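Local coordinates for enoyl-CoA hydratase/isomerase (Pseudomonas aeruginosa, PDB 3LAO), which probably hydrates the double bond of an unsaturated steroid side chain carried as a CoA thioester, acting as a homotrimer of the crotonase family, at residues Arg156-Ala160 with Ala161-Asp165; Asp165-Arg168 with Tyr169-Gly173. All coordinates share one frame; numbering follows the deposited sequence.

Interaction 1: Arg156-Ala160 with Ala161-Asp165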
loop_
_atom_site.group_PDB
_atom_site.type_symbol
_atom_site.label_atom_id
_atom_site.label_comp_id
_atom_site.label_asym_id
_atom_site.label_seq_id
_atom_site.Cartn_x
_atom_site.Cartn_y
_atom_site.Cartn_z
ATOM N N ARG B 156 -8.694 1.339 4.661
ATOM C CA ARG B 156 -8.775 0.838 3.300
ATOM C C ARG B 156 -8.556 1.972 2.309
ATOM O O ARG B 156 -7.805 1.830 1.333
ATOM C CB ARG B 156 -10.100 0.110 3.057
ATOM C CG ARG B 156 -10.289 -1.022 4.056
ATOM C CD ARG B 156 -10.999 -2.248 3.484
ATOM N NE ARG B 156 -11.148 -3.264 4.526
ATOM C CZ ARG B 156 -12.265 -3.520 5.209
ATOM N NH1 ARG B 156 -13.404 -2.851 4.947
ATOM N NH2 ARG B 156 -12.233 -4.453 6.166
ATOM N N PHE B 157 -9.184 3.112 2.579
ATOM C CA PHE B 157 -9.027 4.267 1.716
ATOM C C PHE B 157 -7.514 4.640 1.555
ATOM O O PHE B 157 -7.002 4.684 0.425
ATOM C CB PHE B 157 -9.878 5.410 2.258
ATOM C CG PHE B 157 -10.245 6.445 1.223
ATOM C CD1 PHE B 157 -9.406 6.706 0.152
ATOM C CD2 PHE B 157 -11.410 7.179 1.348
ATOM C CE1 PHE B 157 -9.720 7.663 -0.775
ATOM C CE2 PHE B 157 -11.731 8.150 0.425
ATOM C CZ PHE B 157 -10.873 8.398 -0.639
ATOM N N PRO B 158 -6.781 4.850 2.677
ATOM C CA PRO B 158 -5.352 5.180 2.520
ATOM C C PRO B 158 -4.535 4.055 1.898
ATOM O O PRO B 158 -3.622 4.373 1.140
ATOM C CB PRO B 158 -4.869 5.449 3.950
ATOM C CG PRO B 158 -6.124 5.737 4.752
ATOM C CD PRO B 158 -7.284 5.108 4.051
ATOM N N ARG B 159 -4.838 2.789 2.211
ATOM C CA ARG B 159 -4.205 1.634 1.553
ATOM C C ARG B 159 -4.398 1.686 0.057
ATOM O O ARG B 159 -3.435 1.546 -0.675
ATOM C CB ARG B 159 -4.724 0.295 2.089
ATOM C CG ARG B 159 -4.430 0.068 3.549
ATOM C CD ARG B 159 -2.954 0.318 3.849
ATOM N NE ARG B 159 -2.651 0.169 5.268
ATOM C CZ ARG B 159 -2.028 1.083 6.005
ATOM N NH1 ARG B 159 -1.818 0.843 7.288
ATOM N NH2 ARG B 159 -1.617 2.233 5.467
ATOM N N ALA B 160 -5.631 1.922 -0.408
ATOM C CA ALA B 160 -5.830 2.048 -1.836
ATOM C C ALA B 160 -5.166 3.312 -2.381
ATOM O O ALA B 160 -4.314 3.230 -3.280
ATOM C CB ALA B 160 -7.288 2.032 -2.194
ATOM N N ALA B 161 -5.560 4.477 -1.848
ATOM C CA ALA B 161 -5.216 5.760 -2.497
ATOM C C ALA B 161 -3.827 6.319 -2.127
ATOM O O ALA B 161 -3.305 7.206 -2.796
ATOM C CB ALA B 161 -6.336 6.819 -2.260
ATOM N N GLY B 162 -3.216 5.765 -1.085
ATOM C CA GLY B 162 -2.122 6.444 -0.426
ATOM C C GLY B 162 -2.677 7.347 0.682
ATOM O O GLY B 162 -3.801 7.829 0.596
ATOM N N TRP B 163 -1.889 7.537 1.736
ATOM C CA TRP B 163 -2.272 8.408 2.827
ATOM C C TRP B 163 -2.769 9.785 2.365
ATOM O O TRP B 163 -3.924 10.135 2.585
ATOM C CB TRP B 163 -1.092 8.607 3.770
ATOM C CG TRP B 163 -1.542 9.351 4.960
ATOM C CD1 TRP B 163 -1.435 10.682 5.183
ATOM C CD2 TRP B 163 -2.236 8.808 6.080
ATOM N NE1 TRP B 163 -2.000 11.003 6.392
ATOM C CE2 TRP B 163 -2.483 9.859 6.969
ATOM C CE3 TRP B 163 -2.636 7.515 6.436
ATOM C CZ2 TRP B 163 -3.131 9.671 8.181
ATOM C CZ3 TRP B 163 -3.273 7.328 7.634
ATOM C CH2 TRP B 163 -3.523 8.402 8.493
ATOM N N THR B 164 -1.906 10.549 1.702
ATOM C CA THR B 164 -2.251 11.923 1.326
ATOM C C THR B 164 -3.525 12.095 0.460
ATOM O O THR B 164 -4.418 12.827 0.829
ATOM C CB THR B 164 -1.042 12.691 0.752
ATOM O OG1 THR B 164 -1.392 14.067 0.652
ATOM C CG2 THR B 164 -0.577 12.115 -0.622
ATOM N N ASP B 165 -3.625 11.402 -0.661
ATOM C CA ASP B 165 -4.824 11.485 -1.480
ATOM C C ASP B 165 -6.066 11.055 -0.720
ATOM O O ASP B 165 -7.172 11.544 -0.965
ATOM C CB ASP B 165 -4.681 10.694 -2.773
ATOM C CG ASP B 165 -3.990 11.501 -3.869
ATOM O OD1 ASP B 165 -3.641 12.685 -3.632
ATOM O OD2 ASP B 165 -3.793 10.960 -4.974
#
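Ala-161 N donates to Phe-157 O across the last turn of helix 156-161, at 2.7 Å and nearly straight (173° at the hydrogen). The motif is a tight helix-to-helix junction in the crotonase fold. Gly-162 is both the first residue to leave the first helix and the N-cap of helix 163-170. Its phi is positive (89°), a conformation that glycine accepts readily because it has no side chain. The helical pattern weakens here: Gly-162 N reaches Pro-158 O at 2.7 Å, but the bond is bent and weak.

Two apolar side-chain contacts accompany the turn. The methyl of Ala-161 sits at the edge of the Phe-157 ring, close to the ring plane, with CB 3.8 Å from Phe-157 CE1. The same methyl lies 3.5 Å from Phe-157 O. Beyond the turn, the Trp-163 side chain starts out away from the first helix. Its CG stands opposite the backbone N (chi1 -173°), and with this torsion the indole reaches the second subunit while the CE3 margin of its benzo ring stays near Pro-158.

Arg-159 NH1 bonds to Glu-228 O. Trp-163 NE1 bonds to Asp-128 OD1 of the second subunit, and the indole meets Phe-223 of that subunit with the ring planes not far from parallel. Ala-160 O also accepts a bond from Arg-185 NH1 of the second subunit. The junction therefore helps build the trimer interface. Pro-158 CB approaches the benzo part of the indole obliquely, 3.9 Å from Trp-163 CE3.

Interaction 2: Asp165-Arg168 with Tyr169-Gly173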
loop_
_atom_site.group_PDB
_atom_site.type_symbol
_atom_site.label_atom_id
_atom_site.label_comp_id
_atom_site.label_asym_id
_atom_site.label_seq_id
_atom_site.Cartn_x
_atom_site.Cartn_y
_atom_site.Cartn_z
ATOM N N ASP B 165 -3.625 11.402 -0.661
ATOM C CA ASP B 165 -4.824 11.485 -1.480
ATOM C C ASP B 165 -6.066 11.055 -0.720
ATOM O O ASP B 165 -7.172 11.544 -0.965
ATOM C CB ASP B 165 -4.681 10.694 -2.773
ATOM C CG ASP B 165 -3.990 11.501 -3.869
ATOM O OD1 ASP B 165 -3.641 12.685 -3.632
ATOM O OD2 ASP B 165 -3.793 10.960 -4.974
ATOM N N ALA B 166 -5.901 10.155 0.233
ATOM C CA ALA B 166 -7.074 9.778 0.993
ATOM C C ALA B 166 -7.421 10.884 1.992
ATOM O O ALA B 166 -8.588 11.165 2.244
ATOM C CB ALA B 166 -6.874 8.427 1.690
HETATM N N MSE B 167 -6.390 11.512 2.557
HETATM C CA MSE B 167 -6.622 12.601 3.493
HETATM C C MSE B 167 -7.274 13.803 2.792
HETATM O O MSE B 167 -8.188 14.403 3.343
HETATM C CB MSE B 167 -5.339 12.966 4.257
HETATM C CG MSE B 167 -4.887 11.903 5.306
HETATM SE SE MSE B 167 -6.329 11.073 6.454
HETATM C CE MSE B 167 -6.572 9.402 5.433
ATOM N N ARG B 168 -6.859 14.092 1.571
ATOM C CA ARG B 168 -7.420 15.189 0.807
ATOM C C ARG B 168 -8.945 15.132 0.617
ATOM O O ARG B 168 -9.576 16.157 0.423
ATOM C CB ARG B 168 -6.695 15.293 -0.535
ATOM C CG ARG B 168 -7.579 15.573 -1.703
ATOM C CD ARG B 168 -7.355 16.965 -2.195
ATOM N NE ARG B 168 -8.250 17.317 -3.288
ATOM C CZ ARG B 168 -9.460 17.836 -3.130
ATOM N NH1 ARG B 168 -9.937 18.056 -1.921
ATOM N NH2 ARG B 168 -10.192 18.125 -4.189
ATOM N N TYR B 169 -9.533 13.943 0.669
ATOM C CA TYR B 169 -11.002 13.779 0.583
ATOM C C TYR B 169 -11.651 13.462 1.927
ATOM O O TYR B 169 -12.750 13.898 2.211
ATOM C CB TYR B 169 -11.391 12.692 -0.424
ATOM C CG TYR B 169 -11.086 13.128 -1.816
ATOM C CD1 TYR B 169 -11.886 14.075 -2.447
ATOM C CD2 TYR B 169 -9.967 12.636 -2.499
ATOM C CE1 TYR B 169 -11.602 14.509 -3.734
ATOM C CE2 TYR B 169 -9.669 13.068 -3.780
ATOM C CZ TYR B 169 -10.489 14.009 -4.385
ATOM O OH TYR B 169 -10.209 14.429 -5.649
ATOM N N ILE B 170 -10.987 12.666 2.746
ATOM C CA ILE B 170 -11.544 12.329 4.030
ATOM C C ILE B 170 -11.640 13.592 4.903
ATOM O O ILE B 170 -12.681 13.867 5.490
ATOM C CB ILE B 170 -10.688 11.258 4.714
ATOM C CG1 ILE B 170 -10.846 9.903 4.006
ATOM C CG2 ILE B 170 -11.071 11.104 6.166
ATOM C CD1 ILE B 170 -9.709 8.933 4.357
ATOM N N LEU B 171 -10.559 14.365 4.976
ATOM C CA LEU B 171 -10.514 15.511 5.881
ATOM C C LEU B 171 -11.277 16.704 5.332
ATOM O O LEU B 171 -11.459 17.674 6.029
ATOM C CB LEU B 171 -9.073 15.923 6.228
ATOM C CG LEU B 171 -8.220 14.834 6.887
ATOM C CD1 LEU B 171 -6.798 15.316 7.235
ATOM C CD2 LEU B 171 -8.893 14.243 8.123
ATOM N N THR B 172 -11.749 16.641 4.099
ATOM C CA THR B 172 -12.379 17.827 3.534
ATOM C C THR B 172 -13.826 17.582 3.241
ATOM O O THR B 172 -14.655 18.485 3.279
ATOM C CB THR B 172 -11.712 18.243 2.196
ATOM O OG1 THR B 172 -11.669 17.106 1.317
ATOM C CG2 THR B 172 -10.296 18.772 2.431
ATOM N N GLY B 173 -14.132 16.354 2.883
ATOM C CA GLY B 173 -15.491 16.020 2.524
ATOM C C GLY B 173 -15.739 16.288 1.065
ATOM O O GLY B 173 -16.835 16.087 0.585
#
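Arg-168 and Tyr-169 are neighbours in sequence, and the arginine chain doubles over the tyrosine ring in helix 163-170. Backbone bonds run from Ile-170 N to Ala-166 O and from Leu-171 N to Met-167 O, both 2.9 Å.

The tight part is the apolar side. Ala-166 CB meets Ile-170 CD1 at 3.9 Å. Met-167, a selenomethionine, bends at chi2 and chi3, which turns its methyl CE toward the same Ile-170 CD1. The modelled gap there is shorter than normal carbon-carbon packing, so its exact size is doubtful. Met-167 CB and Leu-171 CD1 touch more lightly, at 4.1 Å. All four residues are buried.

The other side is polar. Of the touching residues only Arg-168 is partly exposed, and it also packs on Tyr-203 of the second subunit. Its CG lies over the face of the Tyr-169 ring, 4.0 Å from the centroid, as a CH-pi contact. The bend at chi2 (109°) carries the guanidinium on over the same ring. It lies flat on the ring, the planes 27° apart. Arg-168 CZ is off-centre, 4.5 Å from the centroid and nearest Tyr-169 CE1 and Tyr-169 CZ. Asp-165 O comes to the ring edge, near Tyr-169 CD2. Thr-172 OG1 donates to Arg-168 O; the modelled bond is very short, so its exact length is doubtful.

The polar ends are held by residues close by. Asp-174 OD2 takes Arg-168 NH1 in a salt bridge, and Asp-174 N bonds to Thr-172 OG1. Tyr-169 OH bonds to Glu-180 OE2. The Asp-174 salt bridge probably balances the arginine charge, while the ring face adds a cation-pi attraction. Together they would restrain the guanidinium.

How the interactions relate
Interactions 1 and 2 are consecutive pieces of one chain, with centres about 9 Å apart. They share Asp-165, whose OD2 makes a salt bridge to Arg-183. Helix 163-170 folds back against helix 156-161, so the two contacts join in one apolar layer. Phe-157 CD1 lies 3.4 Å from Ala-166 CB, and Phe-157 CD2 lies 3.8 Å from Ile-170 CG1. Pro-158 CG meets Met-167 CE at 3.8 Å. Both interactions touch the second subunit, and substrate probably binds in elongated tunnels between the subunits. A glycerol, probably from crystallisation, lies about 3 Å from the Trp-163 side chain.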